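Local structure of glycosyl hydrolase family 2, TIM barrel domain protein (Faecalibacterium prausnitzii A2-165, 6ED2) at residues Ser27-Arg38 against Trp105-Arg113; Phe190-Pro199 against His322-Leu332. The protein probably hydrolyses beta-glucuronides, as a family 2 glycosyl hydrolase from a bacterium of the human gut. All blocks are in the same frame, centred on the assembly; numbering follows the deposited sequence.

Overall arrangement
Interaction 1 closes before interaction 2 opens along the chain. Their centres lie about 26 Å apart, though their nearest atoms come within about 4 Å without touching. Both draw on the sugar-binding domain. Its strand 200-205 follows directly on residues 190-199. It pairs with strand 38-51, which residues 27-38 lead into, and with strand 109-114, most of which lies in interaction 1. Interaction 1 holds residues 27-38 against strand 109-114 and the turn that precedes it, and the same residues also meet strand 286-295. Interaction 2 joins the sugar-binding domain to the TIM barrel domain, through the loop between strand 312-320 and helix 334-347. Both also touch the second subunit, so each lies beside a subunit contact.

Interaction 1. Residues Ser27-Arg38 against Trp105-Arg113; sequences SLLYPRATTTRR and WSGWDIVLR
R113 reaches the backbone of residues 27-29 through its guanidinium group. NH2 donates to L29 O at 2.7 Å, at an N-H...O angle of 137°. NH1 adds a weak bond to the same oxygen. A water accepts a hydrogen bond from R113 NH1 and donates one to L28 O. CG lies anti to the backbone N (chi1 159°), and the chain then bends at chi2 and chi3 to bring the group round to L29. NE forms a salt bridge with D141. With an alanine in place of R113, L29 O would probably lose its charged donor and D141 its salt-bridge mate. At the far end, W108 NE1 donates to T36 O at 3.1 Å. This bond is almost straight (174°), and the oxygen lies in the indole plane.

These bonds hold the segment before strand 38-51 against strand 109-114 of the sugar-binding domain and the turn before it. The segment also meets strand 286-295, where T36 OG1 bonds to E290 N. T34 OG1 accepts from T36 N, an ST turn.

Van der Waals contacts accompany the bonds at each end. P31 CG sits over one face of the R113 guanidinium, toward its rim, with P31 CD 3.6 Å from R113 NH1. R38 CB packs on the W105 indole, 3.5 Å from CZ2, and R38 CG lies near W105 NE1. The R38 guanidinium turns to E104 of the second subunit in a salt bridge.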
loop_
_atom_site.group_PDB
_atom_site.type_symbol
_atom_site.label_atom_id
_atom_site.label_comp_id
_atom_site.label_asym_id
_atom_site.label_seq_id
_atom_site.Cartn_x
_atom_site.Cartn_y
_atom_site.Cartn_z
ATOM N N SER A 27 23.609 40.586 14.393
ATOM C CA SER A 27 24.104 39.455 15.169
ATOM C C SER A 27 23.297 38.219 14.803
ATOM O O SER A 27 22.068 38.260 14.821
ATOM C CB SER A 27 23.993 39.723 16.672
ATOM O OG SER A 27 24.469 38.592 17.388
ATOM N N LEU A 28 23.980 37.122 14.501
ATOM C CA LEU A 28 23.309 35.873 14.161
ATOM C C LEU A 28 23.461 34.829 15.267
ATOM O O LEU A 28 23.217 33.636 15.038
ATOM C CB LEU A 28 23.831 35.350 12.814
ATOM C CG LEU A 28 23.285 36.138 11.617
ATOM C CD1 LEU A 28 24.035 37.427 11.425
ATOM C CD2 LEU A 28 23.349 35.320 10.351
ATOM N N LEU A 29 23.884 35.251 16.453
ATOM C CA LEU A 29 23.919 34.367 17.609
ATOM C C LEU A 29 22.525 33.827 17.943
ATOM O O LEU A 29 21.525 34.550 17.896
ATOM C CB LEU A 29 24.489 35.123 18.809
ATOM C CG LEU A 29 25.956 35.538 18.673
ATOM C CD1 LEU A 29 26.414 36.358 19.884
ATOM C CD2 LEU A 29 26.824 34.293 18.484
ATOM N N TYR A 30 22.460 32.552 18.278
ATOM C CA TYR A 30 21.197 31.975 18.693
ATOM C C TYR A 30 20.698 32.685 19.953
ATOM O O TYR A 30 21.483 32.883 20.896
ATOM C CB TYR A 30 21.346 30.476 18.960
ATOM C CG TYR A 30 20.005 29.799 19.069
ATOM C CD1 TYR A 30 19.243 29.558 17.938
ATOM C CD2 TYR A 30 19.477 29.453 20.301
ATOM C CE1 TYR A 30 18.015 28.952 18.024
ATOM C CE2 TYR A 30 18.244 28.848 20.395
ATOM C CZ TYR A 30 17.523 28.603 19.257
ATOM O OH TYR A 30 16.294 28.011 19.334
ATOM N N PRO A 31 19.420 33.065 20.016
ATOM C CA PRO A 31 18.927 33.813 21.182
ATOM C C PRO A 31 19.046 32.991 22.455
ATOM O O PRO A 31 18.788 31.786 22.468
ATOM C CB PRO A 31 17.464 34.101 20.830
ATOM C CG PRO A 31 17.372 33.929 19.356
ATOM C CD PRO A 31 18.363 32.855 19.012
ATOM N N ARG A 32 19.478 33.650 23.528
ATOM C CA ARG A 32 19.756 32.977 24.791
ATOM C C ARG A 32 19.213 33.810 25.945
ATOM O O ARG A 32 19.269 35.046 25.916
ATOM C CB ARG A 32 21.264 32.736 24.998
ATOM C CG ARG A 32 21.933 31.797 23.986
ATOM C CD ARG A 32 21.631 30.319 24.251
ATOM N NE ARG A 32 22.374 29.452 23.335
ATOM C CZ ARG A 32 21.962 28.248 22.943
ATOM N NH1 ARG A 32 20.810 27.752 23.388
ATOM N NH2 ARG A 32 22.704 27.533 22.102
ATOM N N ALA A 33 18.657 33.125 26.944
ATOM C CA ALA A 33 18.408 33.740 28.239
ATOM C C ALA A 33 19.694 33.672 29.050
ATOM O O ALA A 33 20.309 32.603 29.163
ATOM C CB ALA A 33 17.270 33.023 28.975
ATOM N N THR A 34 20.120 34.809 29.597
ATOM C CA THR A 34 21.375 34.872 30.343
ATOM C C THR A 34 21.189 35.797 31.539
ATOM O O THR A 34 20.133 36.410 31.721
ATOM C CB THR A 34 22.539 35.382 29.462
ATOM O OG1 THR A 34 22.384 36.795 29.242
ATOM C CG2 THR A 34 22.580 34.666 28.101
ATOM N N THR A 35 22.248 35.928 32.336
ATOM C CA THR A 35 22.304 36.911 33.406
ATOM C C THR A 35 21.719 38.250 32.979
ATOM O O THR A 35 21.011 38.895 33.761
ATOM C CB THR A 35 23.749 37.097 33.851
ATOM O OG1 THR A 35 24.202 35.892 34.475
ATOM C CG2 THR A 35 23.866 38.254 34.830
ATOM N N THR A 36 21.977 38.653 31.722
ATOM C CA THR A 36 21.637 39.985 31.237
ATOM C C THR A 36 20.629 40.010 30.101
ATOM O O THR A 36 20.202 41.103 29.699
ATOM C CB THR A 36 22.896 40.708 30.745
ATOM O OG1 THR A 36 23.467 39.943 29.680
ATOM C CG2 THR A 36 23.928 40.832 31.861
ATOM N N ARG A 37 20.264 38.868 29.538
ATOM C CA ARG A 37 19.361 38.837 28.394
ATOM C C ARG A 37 18.074 38.120 28.766
ATOM O O ARG A 37 18.104 37.051 29.388
ATOM C CB ARG A 37 20.023 38.152 27.200
ATOM C CG ARG A 37 21.308 38.862 26.723
ATOM C CD ARG A 37 21.913 38.151 25.510
ATOM N NE ARG A 37 23.147 38.795 25.049
ATOM C CZ ARG A 37 23.550 38.797 23.780
ATOM N NH1 ARG A 37 22.811 38.188 22.851
ATOM N NH2 ARG A 37 24.683 39.408 23.439
ATOM N N ARG A 38 16.954 38.706 28.385
ATOM C CA ARG A 38 15.656 38.069 28.532
ATOM C C ARG A 38 15.231 37.489 27.193
ATOM O O ARG A 38 15.610 37.990 26.129
ATOM C CB ARG A 38 14.614 39.063 29.043
ATOM C CG ARG A 38 15.040 39.770 30.315
ATOM C CD ARG A 38 15.527 38.787 31.355
ATOM N NE ARG A 38 16.081 39.466 32.537
ATOM C CZ ARG A 38 17.304 39.268 33.040
ATOM N NH1 ARG A 38 18.142 38.400 32.474
ATOM N NH2 ARG A 38 17.690 39.934 34.127
ATOM N N TRP A 105 11.191 46.084 31.327
ATOM C CA TRP A 105 12.152 46.013 30.237
ATOM C C TRP A 105 12.636 47.388 29.788
ATOM O O TRP A 105 13.556 47.462 28.962
ATOM C CB TRP A 105 11.540 45.262 29.050
ATOM C CG TRP A 105 11.594 43.793 29.250
ATOM C CD1 TRP A 105 11.872 43.142 30.411
ATOM C CD2 TRP A 105 11.386 42.781 28.262
ATOM N NE1 TRP A 105 11.856 41.787 30.209
ATOM C CE2 TRP A 105 11.542 41.540 28.900
ATOM C CE3 TRP A 105 11.084 42.808 26.895
ATOM C CZ2 TRP A 105 11.418 40.333 28.221
ATOM C CZ3 TRP A 105 10.954 41.616 26.228
ATOM C CH2 TRP A 105 11.116 40.392 26.890
ATOM N N SER A 106 12.040 48.464 30.301
ATOM C CA SER A 106 12.482 49.821 29.989
ATOM C C SER A 106 13.980 49.968 30.226
ATOM O O SER A 106 14.501 49.552 31.263
ATOM C CB SER A 106 11.715 50.827 30.853
ATOM O OG SER A 106 11.558 52.063 30.182
ATOM N N GLY A 107 14.680 50.550 29.253
ATOM C CA GLY A 107 16.118 50.681 29.328
ATOM C C GLY A 107 16.899 49.575 28.644
ATOM O O GLY A 107 18.082 49.764 28.343
ATOM N N TRP A 108 16.282 48.427 28.407
ATOM C CA TRP A 108 16.871 47.385 27.587
ATOM C C TRP A 108 16.609 47.678 26.115
ATOM O O TRP A 108 15.665 48.386 25.760
ATOM C CB TRP A 108 16.246 46.039 27.911
ATOM C CG TRP A 108 16.918 45.134 28.866
ATOM C CD1 TRP A 108 17.858 44.197 28.573
ATOM C CD2 TRP A 108 16.619 44.980 30.258
ATOM N NE1 TRP A 108 18.197 43.492 29.705
ATOM C CE2 TRP A 108 17.447 43.953 30.753
ATOM C CE3 TRP A 108 15.756 45.632 31.139
ATOM C CZ2 TRP A 108 17.433 43.556 32.086
ATOM C CZ3 TRP A 108 15.744 45.238 32.469
ATOM C CH2 TRP A 108 16.577 44.208 32.926
ATOM N N ASP A 109 17.442 47.111 25.248
ATOM C CA ASP A 109 17.081 47.022 23.840
ATOM C C ASP A 109 16.018 45.946 23.646
ATOM O O ASP A 109 16.105 44.861 24.229
ATOM C CB ASP A 109 18.308 46.704 22.986
ATOM C CG ASP A 109 18.738 47.885 22.114
ATOM O OD1 ASP A 109 18.022 48.922 22.043
ATOM O OD2 ASP A 109 19.823 47.776 21.524
ATOM N N ILE A 110 15.016 46.256 22.830
ATOM C CA ILE A 110 13.911 45.346 22.543
ATOM C C ILE A 110 14.037 44.914 21.095
ATOM O O ILE A 110 13.912 45.744 20.181
ATOM C CB ILE A 110 12.532 45.989 22.785
ATOM C CG1 ILE A 110 12.518 46.834 24.069
ATOM C CG2 ILE A 110 11.469 44.890 22.855
ATOM C CD1 ILE A 110 12.842 46.046 25.312
ATOM N N VAL A 111 14.259 43.613 20.887
ATOM C CA VAL A 111 14.607 43.067 19.581
ATOM C C VAL A 111 13.774 41.819 19.311
ATOM O O VAL A 111 13.720 40.914 20.153
ATOM C CB VAL A 111 16.113 42.720 19.502
ATOM C CG1 VAL A 111 16.492 42.314 18.083
ATOM C CG2 VAL A 111 16.993 43.887 20.008
ATOM N N LEU A 112 13.179 41.751 18.116
ATOM C CA LEU A 112 12.525 40.544 17.609
ATOM C C LEU A 112 13.487 39.736 16.744
ATOM O O LEU A 112 14.155 40.296 15.875
ATOM C CB LEU A 112 11.299 40.916 16.780
ATOM C CG LEU A 112 10.204 41.632 17.557
ATOM C CD1 LEU A 112 9.221 42.257 16.591
ATOM C CD2 LEU A 112 9.518 40.644 18.508
ATOM N N ARG A 113 13.561 38.426 16.979
ATOM C CA ARG A 113 14.310 37.511 16.123
ATOM C C ARG A 113 13.355 36.594 15.366
ATOM O O ARG A 113 12.471 35.966 15.970
ATOM C CB ARG A 113 15.296 36.659 16.926
ATOM C CG ARG A 113 15.731 35.363 16.186
ATOM C CD ARG A 113 16.715 35.625 15.004
ATOM N NE ARG A 113 17.990 36.192 15.453
ATOM C CZ ARG A 113 19.066 35.484 15.804
ATOM N NH1 ARG A 113 19.052 34.150 15.769
ATOM N NH2 ARG A 113 20.171 36.115 16.206
HETATM O O HOH W 1 21.092 31.851 15.522
#

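Interaction 2. Residues Phe190-Pro199 against His322-Leu332; sequences FYNYAGIHRP and HEDADIRGRGL
R330 is gripped by residues 190-197. Its NH2 donates to Y191 O at 2.7 Å, in the carbonyl plane and on a lone pair. Y193 turns its ring edge to the guanidinium, with CD2 over the centre of one face. The two planes stand 76° apart. R330 CB lies over the centre of the H197 ring, a CH-pi contact at 3.7 Å from the centroid. G329 CA makes another over the Y193 ring, at 3.6 Å. G329 has no side chain, so its CA can lie directly over that ring. Nearby, H322 CE1 touches one face of the F190 ring, 3.6 Å from CG.

At the other end, L332 N donates to H197 O at 2.9 Å, and L332 CD2 packs on P199 CD. R198 NH2 forms a salt bridge with E323 OE1 at 2.8 Å, on the syn lone pair. R198 is extended from CG to NE (chi2 169°), which carries its guanidinium across to the carboxylate.

The next shell sets these groups. E323 O accepts from R330 NH1, and a water accepts a hydrogen bond from R330 NE and donates one to Y193 O. Y357 OH holds H322 ND1, D79 holds Y193 OH, and P358 O takes a second bond from R198 NH2. All three guanidinium nitrogens of buried R330 thus donate to backbone oxygens or water. The dipoles of these neutral acceptors probably stabilise its positive charge, and the bonds limit its rotation.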
loop_
_atom_site.group_PDB
_atom_site.type_symbol
_atom_site.label_atom_id
_atom_site.label_comp_id
_atom_site.label_asym_id
_atom_site.label_seq_id
_atom_site.Cartn_x
_atom_site.Cartn_y
_atom_site.Cartn_z
ATOM N N PHE A 190 12.203 20.581 -5.161
ATOM C CA PHE A 190 11.405 20.499 -3.944
ATOM C C PHE A 190 10.262 21.514 -3.947
ATOM O O PHE A 190 10.308 22.532 -4.644
ATOM C CB PHE A 190 12.296 20.664 -2.695
ATOM C CG PHE A 190 13.208 21.876 -2.719
ATOM C CD1 PHE A 190 12.870 23.032 -2.010
ATOM C CD2 PHE A 190 14.421 21.841 -3.392
ATOM C CE1 PHE A 190 13.713 24.145 -1.994
ATOM C CE2 PHE A 190 15.275 22.949 -3.380
ATOM C CZ PHE A 190 14.914 24.105 -2.673
ATOM N N TYR A 191 9.211 21.202 -3.189
ATOM C CA TYR A 191 8.029 22.049 -3.165
ATOM C C TYR A 191 8.353 23.426 -2.577
ATOM O O TYR A 191 9.162 23.561 -1.653
ATOM C CB TYR A 191 6.907 21.382 -2.363
ATOM C CG TYR A 191 5.550 22.032 -2.586
ATOM C CD1 TYR A 191 4.719 21.609 -3.617
ATOM C CD2 TYR A 191 5.113 23.095 -1.785
ATOM C CE1 TYR A 191 3.481 22.210 -3.844
ATOM C CE2 TYR A 191 3.873 23.708 -2.009
ATOM C CZ TYR A 191 3.073 23.258 -3.046
ATOM O OH TYR A 191 1.847 23.850 -3.284
ATOM N N ASN A 192 7.700 24.458 -3.109
ATOM C CA ASN A 192 7.970 25.837 -2.689
ATOM C C ASN A 192 7.245 26.178 -1.380
ATOM O O ASN A 192 6.454 27.114 -1.299
ATOM C CB ASN A 192 7.582 26.810 -3.799
ATOM C CG ASN A 192 8.102 28.224 -3.543
ATOM O OD1 ASN A 192 9.241 28.406 -3.112
ATOM N ND2 ASN A 192 7.265 29.229 -3.805
ATOM N N TYR A 193 7.535 25.400 -0.337
ATOM C CA TYR A 193 6.966 25.673 0.980
ATOM C C TYR A 193 7.377 27.064 1.458
ATOM O O TYR A 193 8.559 27.423 1.420
ATOM C CB TYR A 193 7.437 24.622 1.987
ATOM C CG TYR A 193 6.712 23.291 1.887
ATOM C CD1 TYR A 193 5.317 23.226 1.956
ATOM C CD2 TYR A 193 7.424 22.103 1.719
ATOM C CE1 TYR A 193 4.650 22.007 1.856
ATOM C CE2 TYR A 193 6.777 20.888 1.613
ATOM C CZ TYR A 193 5.391 20.841 1.684
ATOM O OH TYR A 193 4.760 19.622 1.590
ATOM N N ALA A 194 6.405 27.852 1.910
ATOM C CA ALA A 194 6.706 29.150 2.492
ATOM C C ALA A 194 5.851 29.356 3.735
ATOM O O ALA A 194 4.969 28.557 4.049
ATOM C CB ALA A 194 6.485 30.282 1.495
ATOM N N GLY A 195 6.119 30.451 4.438
ATOM C CA GLY A 195 5.483 30.711 5.713
ATOM C C GLY A 195 6.513 31.166 6.714
ATOM O O GLY A 195 7.543 31.724 6.323
ATOM N N ILE A 196 6.267 30.939 7.999
ATOM C CA ILE A 196 7.242 31.226 9.041
ATOM C C ILE A 196 7.644 29.885 9.636
ATOM O O ILE A 196 6.914 29.296 10.441
ATOM C CB ILE A 196 6.704 32.180 10.107
ATOM C CG1 ILE A 196 6.290 33.495 9.472
ATOM C CG2 ILE A 196 7.775 32.456 11.154
ATOM C CD1 ILE A 196 6.006 34.561 10.497
ATOM N N HIS A 197 8.819 29.412 9.244
ATOM C CA HIS A 197 9.221 28.031 9.438
ATOM C C HIS A 197 9.919 27.775 10.758
ATOM O O HIS A 197 10.114 26.604 11.114
ATOM C CB HIS A 197 10.162 27.603 8.300
ATOM C CG HIS A 197 9.482 27.465 6.976
ATOM N ND1 HIS A 197 10.149 27.591 5.777
ATOM C CD2 HIS A 197 8.189 27.201 6.664
ATOM C CE1 HIS A 197 9.297 27.412 4.784
ATOM N NE2 HIS A 197 8.105 27.158 5.296
ATOM N N ARG A 198 10.343 28.813 11.469
ATOM C CA ARG A 198 11.233 28.606 12.601
ATOM C C ARG A 198 10.797 29.474 13.767
ATOM O O ARG A 198 10.009 30.411 13.591
ATOM C CB ARG A 198 12.685 28.909 12.204
ATOM C CG ARG A 198 13.252 27.870 11.254
ATOM C CD ARG A 198 14.587 28.292 10.638
ATOM N NE ARG A 198 14.876 27.450 9.478
ATOM C CZ ARG A 198 15.956 27.558 8.708
ATOM N NH1 ARG A 198 16.886 28.482 8.967
ATOM N NH2 ARG A 198 16.104 26.737 7.680
ATOM N N PRO A 199 11.266 29.174 14.977
ATOM C CA PRO A 199 10.862 29.954 16.153
ATOM C C PRO A 199 11.108 31.448 15.996
ATOM O O PRO A 199 12.117 31.880 15.424
ATOM C CB PRO A 199 11.726 29.368 17.273
ATOM C CG PRO A 199 11.921 27.959 16.862
ATOM C CD PRO A 199 11.963 27.932 15.363
ATOM N N HIS A 322 16.212 17.009 3.962
ATOM C CA HIS A 322 15.341 18.139 3.709
ATOM C C HIS A 322 14.713 18.521 5.038
ATOM O O HIS A 322 14.582 17.689 5.944
ATOM C CB HIS A 322 14.247 17.825 2.672
ATOM C CG HIS A 322 14.524 18.376 1.297
ATOM N ND1 HIS A 322 14.709 19.724 1.050
ATOM C CD2 HIS A 322 14.647 17.753 0.094
ATOM C CE1 HIS A 322 14.943 19.905 -0.239
ATOM N NE2 HIS A 322 14.910 18.725 -0.841
ATOM N N GLU A 323 14.349 19.788 5.166
ATOM C CA GLU A 323 13.451 20.190 6.243
ATOM C C GLU A 323 12.048 19.985 5.684
ATOM O O GLU A 323 11.496 20.836 4.984
ATOM C CB GLU A 323 13.714 21.623 6.685
ATOM C CG GLU A 323 14.961 21.784 7.534
ATOM C CD GLU A 323 15.128 23.220 8.022
ATOM O OE1 GLU A 323 15.172 24.143 7.165
ATOM O OE2 GLU A 323 15.189 23.428 9.255
ATOM N N ASP A 324 11.490 18.807 5.952
ATOM C CA ASP A 324 10.256 18.390 5.304
ATOM C C ASP A 324 9.603 17.328 6.178
ATOM O O ASP A 324 10.287 16.415 6.650
ATOM C CB ASP A 324 10.556 17.841 3.893
ATOM C CG ASP A 324 9.359 17.141 3.260
ATOM O OD1 ASP A 324 8.728 17.741 2.364
ATOM O OD2 ASP A 324 9.060 15.979 3.642
ATOM N N ALA A 325 8.295 17.455 6.395
ATOM C CA ALA A 325 7.527 16.446 7.119
ATOM C C ALA A 325 6.060 16.627 6.756
ATOM O O ALA A 325 5.673 17.633 6.156
ATOM C CB ALA A 325 7.744 16.539 8.640
ATOM N N ASP A 326 5.244 15.635 7.128
ATOM C CA ASP A 326 3.799 15.733 6.904
ATOM C C ASP A 326 3.212 16.964 7.589
ATOM O O ASP A 326 3.672 17.384 8.655
ATOM C CB ASP A 326 3.081 14.480 7.411
ATOM C CG ASP A 326 3.292 13.265 6.497
ATOM O OD1 ASP A 326 3.450 13.446 5.267
ATOM O OD2 ASP A 326 3.287 12.123 7.013
ATOM N N ILE A 327 2.230 17.575 6.926
ATOM C CA ILE A 327 1.414 18.646 7.494
ATOM C C ILE A 327 2.155 19.980 7.590
ATOM O O ILE A 327 1.663 21.002 7.094
ATOM C CB ILE A 327 0.847 18.226 8.868
ATOM C CG1 ILE A 327 -0.006 16.956 8.709
ATOM C CG2 ILE A 327 0.056 19.369 9.477
ATOM C CD1 ILE A 327 -0.743 16.521 9.965
ATOM N N ARG A 328 3.324 20.000 8.225
ATOM C CA ARG A 328 3.973 21.263 8.589
ATOM C C ARG A 328 4.920 21.823 7.520
ATOM O O ARG A 328 5.510 22.892 7.737
ATOM C CB ARG A 328 4.756 21.098 9.899
ATOM C CG ARG A 328 6.161 20.505 9.722
ATOM C CD ARG A 328 6.700 19.920 11.048
ATOM N NE ARG A 328 5.777 18.918 11.562
ATOM C CZ ARG A 328 4.920 19.126 12.558
ATOM N NH1 ARG A 328 4.887 20.299 13.194
ATOM N NH2 ARG A 328 4.102 18.148 12.926
ATOM N N GLY A 329 5.095 21.147 6.392
ATOM C CA GLY A 329 6.037 21.641 5.390
ATOM C C GLY A 329 7.450 21.656 5.926
ATOM O O GLY A 329 7.969 20.627 6.366
ATOM N N ARG A 330 8.096 22.827 5.931
ATOM C CA ARG A 330 9.459 22.944 6.449
ATOM C C ARG A 330 9.495 23.429 7.893
ATOM O O ARG A 330 10.580 23.732 8.407
ATOM C CB ARG A 330 10.306 23.880 5.575
ATOM C CG ARG A 330 10.184 23.595 4.091
ATOM C CD ARG A 330 11.485 23.826 3.275
ATOM N NE ARG A 330 11.145 23.579 1.871
ATOM C CZ ARG A 330 11.056 22.364 1.337
ATOM N NH1 ARG A 330 11.329 21.286 2.066
ATOM N NH2 ARG A 330 10.678 22.223 0.078
ATOM N N GLY A 331 8.345 23.484 8.557
ATOM C CA GLY A 331 8.317 23.929 9.941
ATOM C C GLY A 331 9.212 23.085 10.830
ATOM O O GLY A 331 9.325 21.868 10.664
ATOM N N LEU A 332 9.873 23.754 11.769
ATOM C CA LEU A 332 10.702 23.064 12.740
ATOM C C LEU A 332 9.803 22.234 13.651
ATOM O O LEU A 332 8.752 22.705 14.099
ATOM C CB LEU A 332 11.518 24.074 13.559
ATOM C CG LEU A 332 12.352 23.445 14.689
ATOM C CD1 LEU A 332 13.463 22.556 14.124
ATOM C CD2 LEU A 332 12.952 24.509 15.623
HETATM O O HOH W 2 10.674 25.723 0.512
HETATM O O HOH W 3 13.074 25.119 9.164
#